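Local coordinates for branched-chain-amino-acid aminotransferase (Pseudomonas sp. UW4, PDB 6JIF), which catalyses the reversible, pyridoxal-5'-phosphate-dependent transfer of amino groups between branched-chain amino acids and 2-oxo acids, at residues N245-T250 with A307-I312. Sequence-based numbering, arbitrary orientation.
Sequences NFFGIT and AVITPI. With PLP (pyridoxal-5'-phosphate), chain D.
Phe247 with Ile309 and Phe246 with Ile312 make two small apolar contacts, on opposite faces of the mixed β-sheet of a class IV aminotransferase, whose cofactor lies at one end of strand 245-250. The two segments are not sheet neighbours: strand 297-304 runs between them, antiparallel to both, and the closest CA atoms, those of Phe246 and Ile312, are 9.3 Å apart. Side chains must therefore reach past the middle strand. The Phe247 ring presents its edge: Ile309 CG2 lies in the ring plane, 3.9 Å from Phe247 CZ, and the two side chains cross at about a right angle. Ile309 offers its CG2 branch, while the Phe247 ring starts between its own backbone N and carbonyl carbon (chi1 68°). Thr334 touches both residues, and helix 332-346, to which it belongs, lies over this face of the sheet; the ring of Phe255 lies nearly parallel to that of Phe247. Over the other face, Phe246 extends with CG anti to its backbone N (chi1 176°). Its CE1 is 3.9 Å from Ile312 CD1, the tip of the longer branch, which comes up obliquely to the ring. Ile238, Val241 and Ala300 also touch Phe246, and the contact is buried. Asn245, one residue earlier, lines the cofactor pocket instead: its backbone N is 3.5 Å from PLP C6, and its carboxamide approaches the same carbon. A hydrogen bond from ND2 to Leu264 O fixes the amide's rotation. An alanine here would probably leave Leu264 O without this donor and open a gap beside the pyridine ring. With the amide in place, Asn245 OD1 sits 3.6 Å from PLP C6, and ND2 is 3.9 Å from PLP N1.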
loop_
_atom_site.group_PDB
_atom_site.type_symbol
_atom_site.label_atom_id
_atom_site.label_comp_id
_atom_site.label_asym_id
_atom_site.label_seq_id
_atom_site.Cartn_x
_atom_site.Cartn_y
_atom_site.Cartn_z
ATOM N N ASN B 245 5.807 -12.355 -13.213
ATOM C CA ASN B 245 5.692 -11.795 -14.554
ATOM C C ASN B 245 5.140 -12.833 -15.519
ATOM O O ASN B 245 5.277 -14.046 -15.294
ATOM C CB ASN B 245 7.032 -11.318 -15.068
ATOM C CG ASN B 245 7.522 -10.103 -14.306
ATOM O OD1 ASN B 245 8.577 -10.135 -13.696
ATOM N ND2 ASN B 245 6.703 -9.074 -14.273
ATOM N N PHE B 246 4.495 -12.349 -16.597
ATOM C CA PHE B 246 3.962 -13.220 -17.652
ATOM C C PHE B 246 5.007 -13.386 -18.749
ATOM O O PHE B 246 5.730 -12.451 -19.070
ATOM C CB PHE B 246 2.693 -12.611 -18.264
ATOM C CG PHE B 246 2.132 -13.384 -19.431
ATOM C CD1 PHE B 246 1.245 -14.447 -19.215
ATOM C CD2 PHE B 246 2.458 -13.053 -20.739
ATOM C CE1 PHE B 246 0.715 -15.196 -20.277
ATOM C CE2 PHE B 246 1.889 -13.783 -21.829
ATOM C CZ PHE B 246 1.051 -14.856 -21.590
ATOM N N PHE B 247 5.084 -14.570 -19.332
ATOM C CA PHE B 247 5.739 -14.684 -20.626
ATOM C C PHE B 247 4.913 -15.625 -21.506
ATOM O O PHE B 247 4.216 -16.523 -21.013
ATOM C CB PHE B 247 7.209 -15.127 -20.501
ATOM C CG PHE B 247 7.379 -16.536 -20.027
ATOM C CD1 PHE B 247 7.326 -17.610 -20.925
ATOM C CD2 PHE B 247 7.531 -16.811 -18.678
ATOM C CE1 PHE B 247 7.466 -18.927 -20.474
ATOM C CE2 PHE B 247 7.631 -18.128 -18.220
ATOM C CZ PHE B 247 7.604 -19.192 -19.126
ATOM N N GLY B 248 4.940 -15.349 -22.803
ATOM C CA GLY B 248 4.380 -16.248 -23.794
ATOM C C GLY B 248 5.477 -16.657 -24.760
ATOM O O GLY B 248 6.422 -15.916 -24.982
ATOM N N ILE B 249 5.336 -17.843 -25.348
ATOM C CA ILE B 249 6.248 -18.340 -26.377
ATOM C C ILE B 249 5.462 -18.396 -27.667
ATOM O O ILE B 249 4.476 -19.128 -27.729
ATOM C CB ILE B 249 6.778 -19.745 -26.044
ATOM C CG1 ILE B 249 7.438 -19.781 -24.674
ATOM C CG2 ILE B 249 7.713 -20.228 -27.184
ATOM C CD1 ILE B 249 8.648 -18.838 -24.526
ATOM N N THR B 250 5.830 -17.603 -28.668
ATOM C CA THR B 250 5.064 -17.553 -29.905
ATOM C C THR B 250 5.265 -18.810 -30.747
ATOM O O THR B 250 6.179 -19.609 -30.531
ATOM C CB THR B 250 5.457 -16.367 -30.774
ATOM O OG1 THR B 250 6.821 -16.543 -31.190
ATOM C CG2 THR B 250 5.298 -15.105 -29.998
ATOM N N ALA B 307 8.519 -18.972 -7.336
ATOM C CA ALA B 307 8.040 -20.085 -8.142
ATOM C C ALA B 307 9.022 -20.516 -9.216
ATOM O O ALA B 307 8.970 -21.666 -9.658
ATOM C CB ALA B 307 6.733 -19.676 -8.804
ATOM N N VAL B 308 10.007 -19.682 -9.532
ATOM C CA VAL B 308 10.935 -19.828 -10.660
ATOM C C VAL B 308 10.120 -19.694 -11.951
ATOM O O VAL B 308 10.020 -18.580 -12.513
ATOM C CB VAL B 308 11.805 -21.112 -10.612
ATOM C CG1 VAL B 308 12.865 -21.040 -11.710
ATOM C CG2 VAL B 308 12.491 -21.240 -9.244
ATOM N N ILE B 309 9.466 -20.776 -12.392
ATOM C CA ILE B 309 8.539 -20.690 -13.513
ATOM C C ILE B 309 7.287 -21.449 -13.115
ATOM O O ILE B 309 7.382 -22.583 -12.650
ATOM C CB ILE B 309 9.127 -21.273 -14.809
ATOM C CG1 ILE B 309 10.232 -20.358 -15.314
ATOM C CG2 ILE B 309 8.027 -21.401 -15.906
ATOM C CD1 ILE B 309 10.777 -20.780 -16.643
ATOM N N THR B 310 6.110 -20.824 -13.287
ATOM C CA THR B 310 4.854 -21.556 -13.133
ATOM C C THR B 310 4.264 -21.706 -14.526
ATOM O O THR B 310 3.902 -20.695 -15.135
ATOM C CB THR B 310 3.901 -20.788 -12.220
ATOM O OG1 THR B 310 4.533 -20.576 -10.944
ATOM C CG2 THR B 310 2.588 -21.548 -12.054
ATOM N N PRO B 311 4.177 -22.906 -15.094
ATOM C CA PRO B 311 3.580 -23.037 -16.426
ATOM C C PRO B 311 2.085 -22.730 -16.374
ATOM O O PRO B 311 1.405 -23.044 -15.395
ATOM C CB PRO B 311 3.878 -24.502 -16.802
ATOM C CG PRO B 311 5.011 -24.876 -16.001
ATOM C CD PRO B 311 4.794 -24.160 -14.666
ATOM N N ILE B 312 1.595 -22.024 -17.396
ATOM C CA ILE B 312 0.176 -21.707 -17.492
ATOM C C ILE B 312 -0.481 -22.742 -18.396
ATOM O O ILE B 312 -0.087 -22.904 -19.557
ATOM C CB ILE B 312 -0.074 -20.290 -18.010
ATOM C CG1 ILE B 312 0.400 -19.296 -16.942
ATOM C CG2 ILE B 312 -1.565 -20.130 -18.335
ATOM C CD1 ILE B 312 0.675 -17.947 -17.492
HETATM N N1 PLP D . 5.535 -9.448 -10.578
HETATM C C2 PLP D . 5.167 -8.859 -9.406
HETATM C C2A PLP D . 3.882 -8.093 -9.409
HETATM C C3 PLP D . 5.995 -8.927 -8.285
HETATM O O3 PLP D . 5.631 -8.280 -7.133
HETATM C C4 PLP D . 7.209 -9.660 -8.352
HETATM C C4A PLP D . 8.231 -9.598 -7.232
HETATM C C5 PLP D . 7.524 -10.267 -9.583
HETATM C C6 PLP D . 6.695 -10.131 -10.655
HETATM C C5A PLP D . 8.720 -11.137 -9.815
HETATM O O4P PLP D . 9.886 -10.486 -9.478
HETATM P P PLP D . 11.199 -11.358 -9.231
HETATM O O1P PLP D . 11.467 -12.225 -10.437
HETATM O O2P PLP D . 12.272 -10.268 -9.093
HETATM O O3P PLP D . 11.060 -12.245 -7.998
#